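Local atomic coordinates of magnetosome protein MamA (Magnetospirillum gryphiswaldense, PDB entry 3AS8), a protein that associates with magnetosomes and, through its tetratricopeptide repeats, probably recognises other copies of itself to assemble larger complexes. Residues I50-K54 with T55-D59; L84-Q88 with V89-D93; V112-R115 with L116-L120; A119-L123 with G124-E128; E162-P165 with H166-A170. One frame throughout, in Å; residues are numbered along the deposited sequence.

Overall arrangement
The chain is an all-helical tetratricopeptide repeat solenoid, and the five contacts come in order along it, contacts 3 and 4 overlapping at Ala119-Leu120. Contacts 1, 2 and 4 are the tight turns joining helices 42-54 and 58-71, 76-88 and 92-105, and 110-122 and 126-139; contacts 3 and 5 lie within helices 110-122 and 160-183. Contacts 1 and 2, with centres 14 Å apart, meet through Val58 against Thr85 and Val89. Tyr92 of contact 2 packs on Ala119. Contact 5 touches none of the others; its centre is 18 Å from that of contact 4 and 38 Å from that of contact 1. Similar helix turns thus recur along an elongated scaffold, a build suited to protein-protein recognition.

Contact 1: I50-K54 with T55-D59; sequences IAYVK and TGAVD. With SO4 (sulfate ion), chain D.
The tight turn linking helix 42-54 to helix 58-71 of the tetratricopeptide repeat array begins where Thr55 folds back on Ala51. Two donors of this one residue converge on the same acceptor, Thr55 N at 3.1 Å and Thr55 OG1 at 2.8 Å from Ala51 O, and they arrive from opposite faces of the carbonyl plane. A chi1 of 53° makes this possible, since it places OG1 between the backbone N and the carbonyl carbon of Thr55, facing back into the last helical turn. Further round, the grip slackens. Gly56 N reaches Val53 O in a weak bond, and Ala57 N, although 2.8 Å from Tyr52 O, makes a weak bond bent to 125° at the hydrogen. Gly56 reverses the chain at a phi of 102°, where a CB would be pressed against the carbonyl oxygen of Thr55. Ala57 then takes the N-cap position of the next helix, its CB 4.1 Å from Tyr52 CB, and Val53 CG1 meets Val58 CG2 at 4.3 Å. The exposed Lys54, bent at chi2, reaches a sulfate probably taken from the crystallisation liquor through a weak bond of 3.3 Å from NZ to its O3. Tyr52 touches Val28 of helix 24-31 and Leu64 of helix 58-71, its OH bonded to Glu32, while Val58 leans on Thr85 of helix 76-88.

Contact 2: L84-Q88 with V89-D93; sequences LTYVQ and VQKYD
With chi1 at -75°, Tyr86 carries its ring beside the backbone N and anti to the carbonyl carbon, and CD1 comes within 3.8 Å of Lys91 CB. Val87 is turned differently: a chi1 of 175° sets CG1 anti to the backbone N, and this methyl meets Tyr92 CE1 at 4.0 Å, the two side chains crossing at about a right angle. Both pairs close round a Schellman motif that ends helix 76-88 of the tetratricopeptide repeat solenoid. Its outer bond runs from Lys91 N to Tyr86 O, 2.9 Å long, and its inner one from Gln90 N to Val87 O, 3.0 Å long. Gln90 is the C-prime residue, and its phi of +58° swings the chain out of the helix; Lys91 follows as the N-cap of helix 92-105. Just before the reversal, Val89 CG2 lies 3.5 Å from Tyr86 O. Lys91 NZ and Asp93 OD1 form a long salt bridge. Tyr86 passes on to Leu98 of helix 92-105 and bonds through OH to Glu66, while Tyr92 packs on Ala119 and Asn122 of helix 110-122. Within the turn itself, Gln90 CA lies over one face of the Tyr92 ring, 3.7 Å above its centre. A water donates to Val87 O at 2.6 Å and lies 3.4 Å from Tyr92 OH, a weak link.

Contact 3: V112-R115 with L116-L120; sequences VRFR and LGVAL. With SO4 (sulfate ion), chain C.
Phe114 and Val118 cross one turn apart, the valine placing a methyl over the ring: Val118 CG2 sits 4.2 Å from the centroid of the Phe114 ring and 25° off its normal, a CH-pi contact displaced toward the CE2-CZ side. Phe114 gets there with CG anti to its backbone N (chi1 -178°). The same ring turns its edge to Arg115. NE of Arg115 lies in the ring plane, and Phe114 CE2 stands 3.7 Å above the guanidinium plane, a ring edge set against a flat cationic group; Lys145 adds a cation-pi contact to Phe114. The far end of the guanidinium takes hold of a sulfate, probably from the crystallisation liquor. Arg115 NH2 gives its O4 a bond of 3.0 Å, straight at 168°, and NH1 reaches O2 in a weak one of 3.5 Å, while NE is held by Asn111, which helps fix the rotation of the group. All this lies on helix 110-122 of the tetratricopeptide repeat domain, and Leu116-Gly117 matches the Leu-Gly pair of the repeat consensus. At Gly117 an added CB would come close to Phe114 O. Arg113 and Leu116 run side by side in the same direction, with Arg113 NH2 3.6 Å from Leu116 CD2. The arginine chain, bent at chi2 and chi3, carries NH2 on to Ser132 of helix 126-139, and Leu116 packs against that same residue.

Contact 4: A119-L123 with G124-E128; sequences ALDNL and GRFDE
Phe126 sets the CD1-CE1 edge of its ring against Asp121, whose CG lies at that edge in the ring plane while the carboxylate is turned 68° from it. Ring carbon CD1 is 3.7 Å from Asp121 OD2, and CE1 is 3.3 Å from Asp121 O, which approaches the ring obliquely. The pair straddles a Schellman motif that ends helix 110-122 in the tetratricopeptide repeat array. Arg125 N bonds to Leu120 O at 3.0 Å, and Gly124 N bonds to Asp121 O at 3.0 Å. Gly124 has a phi of +78°, where a CB would collide with Leu123 O; its own carbonyl oxygen lies 3.5 Å above the Phe126 ring, toward the rim. A chi1 of 178° swings the Asp121 carboxylate away from its backbone N, to the flank where Phe126 lies, and there OD2 is also hydrogen-bonded to Ser153 OG and weakly to Gln156 NE2. Replacing Asp121 by an alanine would probably cost the Ser153 hydroxyl its carboxylate partner and strip the Phe126 edge of the group lying beside CD1 and CE1. Phe126 continues onto Met157, and Leu123 packs on Val96 of helix 92-105. Leu120 in turn crosses Arg125 at about a right angle, its CD2 4.1 Å from Arg125 CD, and the other branch, Leu120 CD1, lies 3.7 Å from Glu128 O in the first turn of helix 126-139.

Contact 5: E162-P165 with H166-A170; sequences EALP and HFKKA
Ala163 and Phe167 are joined first by the backbone, Phe167 N bonding to Ala163 O at 3.1 Å. The next two steps repeat it, Lys168 N to Leu164 O and Lys169 N to Pro165 O, each 3.0 Å. Upstream the ladder is broken: the nitrogen of Pro165 has no hydrogen to give to the turn before, and the helix kinks there. The apolar contacts begin with Phe167. A chi1 of -78° leaves its ring beside the backbone N, where CE2 comes 4.0 Å from Ala163 CB, with Leu164 CA at the ring edge. Ala163, Phe167 and Ala170 fit the Ala-Phe-Ala spacing of the tetratricopeptide repeat consensus, here on helix 160-183, and Phe167 also touches Glu155 of helix 144-156. An exchange of Phe167 for alanine is likely to open a gap beside the Ala163 methyl and to take away the packing on Glu155. Lys168, extended beyond CG, runs obliquely across Leu164, whose CD1 lies 4.2 Å from Lys168 CE. Two ring carbons also pass backbone oxygens without hydrogen-bonding to them: Phe167 CD2 lies 3.7 Å from Ala163 O, which is oblique to the ring, and His166 CD2 lies 3.3 Å from Glu162 O, which sits at the imidazole edge near its plane. Of the polar contacts, His166 ND1 is hydrogen-bonded to ND1 of His147, the two imidazoles meeting with planes at about 30°. Lys169 also touches His147, and its NZ makes a salt bridge to Glu172.

Contact 1: I50-K54 with T55-D59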
# COMPACT_ATOMS: atom_id res chain seq x y z
N ILE A 50 -8.24 9.06 -1.90
CA ILE A 50 -8.31 8.26 -0.64
C ILE A 50 -9.75 8.06 -0.22
O ILE A 50 -10.20 6.95 -0.02
CB ILE A 50 -7.47 8.94 0.47
CG1 ILE A 50 -5.96 8.76 0.25
CG2 ILE A 50 -7.75 8.39 1.96
CD1 ILE A 50 -5.11 9.45 1.41
N ALA A 51 -10.50 9.15 -0.18
CA ALA A 51 -11.92 9.13 0.20
C ALA A 51 -12.79 8.30 -0.72
O ALA A 51 -13.68 7.58 -0.23
CB ALA A 51 -12.47 10.59 0.33
N TYR A 52 -12.58 8.39 -2.04
CA TYR A 52 -13.30 7.55 -3.00
C TYR A 52 -12.98 6.06 -2.84
O TYR A 52 -13.92 5.26 -2.84
CB TYR A 52 -13.02 7.93 -4.46
CG TYR A 52 -13.81 9.09 -5.01
CD1 TYR A 52 -15.13 9.28 -4.70
CD2 TYR A 52 -13.21 9.97 -5.94
CE1 TYR A 52 -15.88 10.32 -5.28
CE2 TYR A 52 -13.93 11.04 -6.50
CZ TYR A 52 -15.27 11.21 -6.16
OH TYR A 52 -15.97 12.26 -6.71
N VAL A 53 -11.71 5.72 -2.58
CA VAL A 53 -11.40 4.31 -2.34
C VAL A 53 -12.07 3.77 -1.05
O VAL A 53 -12.54 2.64 -1.02
CB VAL A 53 -9.88 4.06 -2.27
CG1 VAL A 53 -9.54 2.59 -1.85
CG2 VAL A 53 -9.26 4.40 -3.68
N LYS A 54 -12.07 4.58 -0.02
CA LYS A 54 -12.61 4.21 1.29
C LYS A 54 -14.11 4.02 1.20
O LYS A 54 -14.67 3.20 1.88
CB LYS A 54 -12.25 5.31 2.36
CG LYS A 54 -10.79 5.28 2.90
CD LYS A 54 -10.46 3.99 3.73
CE LYS A 54 -9.00 3.98 4.22
NZ LYS A 54 -8.75 2.79 5.18
N THR A 55 -14.78 4.78 0.34
CA THR A 55 -16.22 4.73 0.21
C THR A 55 -16.68 3.88 -0.94
O THR A 55 -17.90 3.82 -1.19
CB THR A 55 -16.87 6.15 0.08
OG1 THR A 55 -16.23 6.86 -1.00
CG2 THR A 55 -16.71 6.96 1.46
N GLY A 56 -15.77 3.11 -1.53
CA GLY A 56 -16.17 1.98 -2.46
C GLY A 56 -16.02 2.32 -3.93
O GLY A 56 -16.19 1.43 -4.81
N ALA A 57 -15.73 3.58 -4.26
CA ALA A 57 -15.45 3.99 -5.66
C ALA A 57 -13.97 3.83 -5.95
O ALA A 57 -13.17 4.82 -6.11
CB ALA A 57 -15.93 5.45 -5.94
N VAL A 58 -13.56 2.56 -6.08
CA VAL A 58 -12.13 2.28 -6.05
C VAL A 58 -11.54 2.64 -7.42
O VAL A 58 -10.46 3.25 -7.46
CB VAL A 58 -11.79 0.85 -5.63
CG1 VAL A 58 -10.23 0.62 -5.68
CG2 VAL A 58 -12.48 0.51 -4.20
N ASP A 59 -12.24 2.38 -8.49
CA ASP A 59 -11.75 2.73 -9.84
C ASP A 59 -11.66 4.27 -9.96
O ASP A 59 -10.64 4.85 -10.37
CB ASP A 59 -12.69 2.15 -10.89
CG ASP A 59 -12.48 2.72 -12.30
OD1 ASP A 59 -13.50 2.89 -13.04
OD2 ASP A 59 -11.33 3.03 -12.66
S SO4 D . -11.33 2.97 8.29
O1 SO4 D . -12.24 3.81 9.07
O2 SO4 D . -11.62 1.58 8.65
O3 SO4 D . -11.55 3.13 6.86
O4 SO4 D . -9.93 3.33 8.57

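Contact 2: L84-Q88 with V89-D93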
# COMPACT_ATOMS: atom_id res chain seq x y z
N LEU A 84 -0.18 0.64 -2.75
CA LEU A 84 -0.93 -0.31 -1.93
C LEU A 84 -2.30 -0.69 -2.49
O LEU A 84 -2.77 -1.86 -2.33
CB LEU A 84 -1.06 0.21 -0.45
CG LEU A 84 0.30 0.27 0.27
CD1 LEU A 84 0.19 0.96 1.67
CD2 LEU A 84 0.92 -1.19 0.33
N THR A 85 -2.98 0.30 -3.07
CA THR A 85 -4.29 0.06 -3.63
C THR A 85 -4.19 -0.89 -4.82
O THR A 85 -4.99 -1.81 -4.91
CB THR A 85 -5.07 1.33 -3.99
OG1 THR A 85 -5.27 2.11 -2.81
CG2 THR A 85 -6.46 0.96 -4.50
N TYR A 86 -3.21 -0.70 -5.68
CA TYR A 86 -2.98 -1.64 -6.78
C TYR A 86 -2.82 -3.10 -6.34
O TYR A 86 -3.43 -4.05 -6.94
CB TYR A 86 -1.82 -1.18 -7.60
CG TYR A 86 -2.07 -0.01 -8.52
CD1 TYR A 86 -3.29 0.18 -9.22
CD2 TYR A 86 -1.01 0.80 -8.87
CE1 TYR A 86 -3.42 1.26 -10.17
CE2 TYR A 86 -1.13 1.82 -9.79
CZ TYR A 86 -2.32 2.04 -10.44
OH TYR A 86 -2.35 3.12 -11.34
N VAL A 87 -2.04 -3.33 -5.27
CA VAL A 87 -1.87 -4.70 -4.79
C VAL A 87 -3.26 -5.21 -4.40
O VAL A 87 -3.63 -6.39 -4.67
CB VAL A 87 -0.90 -4.79 -3.56
CG1 VAL A 87 -0.90 -6.25 -3.05
CG2 VAL A 87 0.47 -4.20 -3.92
N GLN A 88 -4.04 -4.38 -3.70
CA GLN A 88 -5.36 -4.82 -3.24
C GLN A 88 -6.26 -5.26 -4.43
O GLN A 88 -7.01 -6.17 -4.30
CB GLN A 88 -6.08 -3.75 -2.43
CG GLN A 88 -5.67 -3.77 -0.98
CD GLN A 88 -6.11 -2.57 -0.25
OE1 GLN A 88 -6.41 -1.51 -0.82
NE2 GLN A 88 -6.14 -2.71 1.06
N VAL A 89 -6.16 -4.60 -5.56
CA VAL A 89 -6.96 -5.01 -6.79
C VAL A 89 -6.15 -5.85 -7.81
O VAL A 89 -6.50 -5.92 -8.98
CB VAL A 89 -7.57 -3.76 -7.47
CG1 VAL A 89 -8.26 -2.92 -6.49
CG2 VAL A 89 -6.51 -2.87 -8.16
N GLN A 90 -5.02 -6.42 -7.38
CA GLN A 90 -4.15 -7.28 -8.23
C GLN A 90 -3.62 -6.67 -9.50
O GLN A 90 -3.38 -7.37 -10.53
CB GLN A 90 -4.89 -8.61 -8.53
CG GLN A 90 -5.43 -9.14 -7.20
CD GLN A 90 -5.76 -10.63 -7.11
OE1 GLN A 90 -6.17 -11.09 -6.04
NE2 GLN A 90 -5.63 -11.37 -8.19
N LYS A 91 -3.45 -5.36 -9.48
CA LYS A 91 -2.67 -4.73 -10.47
C LYS A 91 -1.25 -4.73 -10.00
O LYS A 91 -0.64 -3.67 -9.80
CB LYS A 91 -3.16 -3.32 -10.76
CG LYS A 91 -4.49 -3.31 -11.51
CD LYS A 91 -4.29 -2.79 -12.88
CE LYS A 91 -3.85 -3.88 -13.80
NZ LYS A 91 -3.42 -3.40 -15.14
N TYR A 92 -0.69 -5.94 -9.89
CA TYR A 92 0.66 -6.13 -9.31
C TYR A 92 1.74 -5.46 -10.10
O TYR A 92 2.68 -4.88 -9.54
CB TYR A 92 0.93 -7.60 -9.25
CG TYR A 92 -0.02 -8.35 -8.34
CD1 TYR A 92 -0.11 -8.01 -7.01
CD2 TYR A 92 -0.81 -9.39 -8.83
CE1 TYR A 92 -0.93 -8.70 -6.17
CE2 TYR A 92 -1.61 -10.10 -8.00
CZ TYR A 92 -1.66 -9.74 -6.67
OH TYR A 92 -2.47 -10.42 -5.84
N ASP A 93 1.57 -5.44 -11.42
CA ASP A 93 2.56 -4.81 -12.26
C ASP A 93 2.65 -3.30 -12.12
O ASP A 93 3.75 -2.73 -12.24
CB ASP A 93 2.32 -5.19 -13.71
CG ASP A 93 1.02 -4.54 -14.26
OD1 ASP A 93 -0.10 -4.73 -13.65
OD2 ASP A 93 1.16 -3.81 -15.26
O HOH W 1 -3.86 -8.58 -3.34

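Contact 3: V112-R115 with L116-L120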
# COMPACT_ATOMS: atom_id res chain seq x y z
N VAL A 112 4.79 -1.72 3.21
CA VAL A 112 5.20 -1.43 1.82
C VAL A 112 6.16 -2.50 1.29
O VAL A 112 5.95 -3.09 0.21
CB VAL A 112 5.78 -0.01 1.67
CG1 VAL A 112 6.60 0.13 0.31
CG2 VAL A 112 4.69 1.09 1.68
N ARG A 113 7.15 -2.91 2.09
CA ARG A 113 8.13 -3.87 1.60
C ARG A 113 7.47 -5.24 1.49
O ARG A 113 7.74 -5.97 0.56
CB ARG A 113 9.31 -3.97 2.61
CG ARG A 113 10.36 -4.98 2.28
CD ARG A 113 10.98 -4.80 0.94
NE ARG A 113 11.89 -3.67 0.88
CZ ARG A 113 12.65 -3.36 -0.18
NH1 ARG A 113 13.49 -2.36 -0.09
NH2 ARG A 113 12.66 -4.07 -1.28
N PHE A 114 6.62 -5.59 2.46
CA PHE A 114 5.85 -6.85 2.42
C PHE A 114 4.97 -6.98 1.18
O PHE A 114 5.10 -7.93 0.47
CB PHE A 114 5.06 -7.04 3.65
CG PHE A 114 4.29 -8.33 3.66
CD1 PHE A 114 4.95 -9.56 3.80
CD2 PHE A 114 2.94 -8.35 3.44
CE1 PHE A 114 4.28 -10.71 3.76
CE2 PHE A 114 2.26 -9.47 3.45
CZ PHE A 114 2.88 -10.67 3.58
N ARG A 115 4.18 -5.93 0.87
CA ARG A 115 3.31 -5.94 -0.29
C ARG A 115 4.07 -5.93 -1.59
O ARG A 115 3.63 -6.53 -2.57
CB ARG A 115 2.27 -4.79 -0.20
CG ARG A 115 1.42 -4.82 1.12
CD ARG A 115 0.56 -5.99 1.22
NE ARG A 115 -0.02 -6.03 2.54
CZ ARG A 115 -0.74 -7.01 3.05
NH1 ARG A 115 -1.15 -6.92 4.31
NH2 ARG A 115 -1.05 -8.09 2.31
N LEU A 116 5.23 -5.29 -1.61
CA LEU A 116 6.11 -5.36 -2.74
C LEU A 116 6.55 -6.81 -3.00
O LEU A 116 6.54 -7.31 -4.13
CB LEU A 116 7.33 -4.50 -2.51
CG LEU A 116 8.45 -4.61 -3.58
CD1 LEU A 116 7.90 -4.33 -4.97
CD2 LEU A 116 9.67 -3.67 -3.22
N GLY A 117 6.98 -7.51 -1.95
CA GLY A 117 7.20 -8.93 -2.13
C GLY A 117 6.02 -9.73 -2.67
O GLY A 117 6.20 -10.62 -3.52
N VAL A 118 4.82 -9.49 -2.16
CA VAL A 118 3.65 -10.17 -2.61
C VAL A 118 3.43 -9.90 -4.07
O VAL A 118 3.04 -10.82 -4.78
CB VAL A 118 2.34 -9.77 -1.83
CG1 VAL A 118 1.11 -10.47 -2.40
CG2 VAL A 118 2.45 -10.21 -0.34
N ALA A 119 3.69 -8.68 -4.51
CA ALA A 119 3.44 -8.33 -5.91
C ALA A 119 4.38 -9.07 -6.82
O ALA A 119 3.94 -9.62 -7.86
CB ALA A 119 3.54 -6.77 -6.15
N LEU A 120 5.64 -9.04 -6.47
CA LEU A 120 6.72 -9.75 -7.16
C LEU A 120 6.44 -11.25 -7.24
O LEU A 120 6.54 -11.84 -8.34
CB LEU A 120 8.07 -9.46 -6.49
CG LEU A 120 8.61 -8.05 -6.67
CD1 LEU A 120 9.73 -7.76 -5.63
CD2 LEU A 120 9.10 -7.67 -8.08
S SO4 C . -3.83 -9.45 4.54
O1 SO4 C . -4.33 -8.32 3.75
O2 SO4 C . -3.44 -8.99 5.88
O3 SO4 C . -4.88 -10.46 4.67
O4 SO4 C . -2.70 -10.09 3.87

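Contact 4: A119-L123 with G124-E128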
# COMPACT_ATOMS: atom_id res chain seq x y z
N ALA A 119 3.69 -8.68 -4.51
CA ALA A 119 3.44 -8.33 -5.91
C ALA A 119 4.38 -9.07 -6.82
O ALA A 119 3.94 -9.62 -7.86
CB ALA A 119 3.54 -6.77 -6.15
N LEU A 120 5.64 -9.04 -6.47
CA LEU A 120 6.72 -9.75 -7.16
C LEU A 120 6.44 -11.25 -7.24
O LEU A 120 6.54 -11.84 -8.34
CB LEU A 120 8.07 -9.46 -6.49
CG LEU A 120 8.61 -8.05 -6.67
CD1 LEU A 120 9.73 -7.76 -5.63
CD2 LEU A 120 9.10 -7.67 -8.08
N ASP A 121 6.01 -11.86 -6.12
CA ASP A 121 5.68 -13.27 -6.11
C ASP A 121 4.54 -13.57 -7.09
O ASP A 121 4.58 -14.58 -7.85
CB ASP A 121 5.33 -13.76 -4.72
CG ASP A 121 4.92 -15.23 -4.69
OD1 ASP A 121 3.84 -15.55 -5.20
OD2 ASP A 121 5.69 -16.08 -4.15
N ASN A 122 3.54 -12.69 -7.10
CA ASN A 122 2.41 -12.88 -8.03
C ASN A 122 2.78 -12.78 -9.46
O ASN A 122 2.15 -13.48 -10.29
CB ASN A 122 1.22 -11.97 -7.71
CG ASN A 122 0.42 -12.54 -6.56
OD1 ASN A 122 -0.28 -13.50 -6.77
ND2 ASN A 122 0.63 -12.04 -5.33
N LEU A 123 3.79 -11.99 -9.75
CA LEU A 123 4.31 -11.81 -11.06
C LEU A 123 5.29 -12.89 -11.47
O LEU A 123 5.89 -12.77 -12.55
CB LEU A 123 4.98 -10.45 -11.19
CG LEU A 123 4.05 -9.21 -11.09
CD1 LEU A 123 4.78 -7.84 -10.87
CD2 LEU A 123 3.21 -9.18 -12.40
N GLY A 124 5.51 -13.89 -10.60
CA GLY A 124 6.44 -14.97 -10.91
C GLY A 124 7.93 -14.63 -10.75
O GLY A 124 8.76 -15.42 -11.14
N ARG A 125 8.25 -13.49 -10.10
CA ARG A 125 9.61 -13.03 -9.84
C ARG A 125 10.00 -13.52 -8.42
O ARG A 125 10.11 -12.74 -7.47
CB ARG A 125 9.62 -11.49 -9.93
CG ARG A 125 9.32 -11.03 -11.35
CD ARG A 125 9.48 -9.54 -11.67
NE ARG A 125 10.02 -9.35 -13.03
CZ ARG A 125 9.32 -9.38 -14.16
NH1 ARG A 125 8.00 -9.60 -14.17
NH2 ARG A 125 9.94 -9.18 -15.32
N PHE A 126 10.21 -14.82 -8.29
CA PHE A 126 10.30 -15.43 -6.96
C PHE A 126 11.57 -15.03 -6.20
O PHE A 126 11.50 -14.82 -5.03
CB PHE A 126 10.14 -16.93 -7.05
CG PHE A 126 8.81 -17.35 -7.71
CD1 PHE A 126 7.60 -17.00 -7.14
CD2 PHE A 126 8.79 -18.13 -8.84
CE1 PHE A 126 6.41 -17.38 -7.70
CE2 PHE A 126 7.57 -18.55 -9.43
CZ PHE A 126 6.39 -18.16 -8.84
N ASP A 127 12.71 -14.91 -6.90
CA ASP A 127 13.98 -14.56 -6.24
C ASP A 127 13.90 -13.14 -5.77
O ASP A 127 14.28 -12.84 -4.66
CB ASP A 127 15.18 -14.74 -7.16
CG ASP A 127 15.60 -16.22 -7.28
OD1 ASP A 127 15.68 -16.87 -6.26
OD2 ASP A 127 15.80 -16.71 -8.40
N GLU A 128 13.34 -12.27 -6.58
CA GLU A 128 13.16 -10.87 -6.19
C GLU A 128 12.16 -10.71 -5.04
O GLU A 128 12.37 -9.83 -4.14
CB GLU A 128 12.76 -10.02 -7.37
CG GLU A 128 13.94 -9.64 -8.26
CD GLU A 128 14.38 -10.76 -9.20
OE1 GLU A 128 13.58 -11.70 -9.40
OE2 GLU A 128 15.52 -10.72 -9.77

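Contact 5: E162-P165 with H166-A170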
# COMPACT_ATOMS: atom_id res chain seq x y z
N GLU A 162 15.09 -25.54 0.69
CA GLU A 162 15.15 -24.18 1.25
C GLU A 162 13.79 -23.76 1.85
O GLU A 162 13.77 -23.01 2.81
CB GLU A 162 15.66 -23.11 0.24
CG GLU A 162 17.19 -23.08 0.12
CD GLU A 162 17.71 -22.15 -0.99
OE1 GLU A 162 17.57 -22.52 -2.18
OE2 GLU A 162 18.28 -21.09 -0.67
N ALA A 163 12.67 -24.30 1.35
CA ALA A 163 11.34 -23.93 1.91
C ALA A 163 11.09 -24.42 3.33
O ALA A 163 10.62 -23.68 4.18
CB ALA A 163 10.17 -24.36 0.96
N LEU A 164 11.49 -25.65 3.61
CA LEU A 164 11.09 -26.33 4.84
C LEU A 164 11.45 -25.58 6.13
O LEU A 164 10.57 -25.39 7.03
CB LEU A 164 11.63 -27.80 4.78
CG LEU A 164 11.46 -28.65 6.06
CD1 LEU A 164 9.95 -28.83 6.30
CD2 LEU A 164 12.19 -29.99 6.02
N PRO A 165 12.71 -25.12 6.27
CA PRO A 165 13.07 -24.35 7.47
C PRO A 165 12.22 -23.08 7.65
O PRO A 165 11.94 -22.69 8.77
CB PRO A 165 14.57 -23.95 7.26
CG PRO A 165 14.96 -24.47 5.98
CD PRO A 165 13.85 -25.31 5.36
N HIS A 166 11.83 -22.44 6.54
CA HIS A 166 10.92 -21.29 6.60
C HIS A 166 9.50 -21.64 7.07
O HIS A 166 8.88 -20.93 7.85
CB HIS A 166 10.97 -20.54 5.30
CG HIS A 166 12.28 -19.81 5.09
ND1 HIS A 166 12.64 -18.69 5.80
CD2 HIS A 166 13.27 -20.02 4.20
CE1 HIS A 166 13.81 -18.25 5.36
NE2 HIS A 166 14.22 -19.05 4.39
N PHE A 167 8.95 -22.74 6.58
CA PHE A 167 7.67 -23.20 7.10
C PHE A 167 7.74 -23.47 8.59
O PHE A 167 6.79 -23.19 9.30
CB PHE A 167 7.20 -24.47 6.35
CG PHE A 167 6.58 -24.19 4.97
CD1 PHE A 167 5.38 -23.51 4.86
CD2 PHE A 167 7.14 -24.74 3.82
CE1 PHE A 167 4.81 -23.26 3.61
CE2 PHE A 167 6.53 -24.56 2.57
CZ PHE A 167 5.39 -23.77 2.45
N LYS A 168 8.82 -24.10 9.04
CA LYS A 168 8.91 -24.47 10.44
C LYS A 168 9.01 -23.20 11.29
O LYS A 168 8.40 -23.06 12.36
CB LYS A 168 10.14 -25.35 10.64
CG LYS A 168 9.96 -26.82 10.12
CD LYS A 168 11.20 -27.65 10.51
CE LYS A 168 11.00 -29.14 10.32
NZ LYS A 168 12.29 -29.86 10.35
N LYS A 169 9.82 -22.23 10.83
CA LYS A 169 9.96 -21.01 11.57
C LYS A 169 8.66 -20.21 11.66
O LYS A 169 8.33 -19.63 12.74
CB LYS A 169 11.05 -20.15 10.91
CG LYS A 169 11.39 -18.94 11.69
CD LYS A 169 11.98 -19.30 13.03
CE LYS A 169 12.66 -18.14 13.61
NZ LYS A 169 12.88 -18.35 15.06
N ALA A 170 7.95 -20.09 10.54
CA ALA A 170 6.61 -19.48 10.52
C ALA A 170 5.68 -20.13 11.55
O ALA A 170 4.97 -19.41 12.26
CB ALA A 170 6.00 -19.57 9.13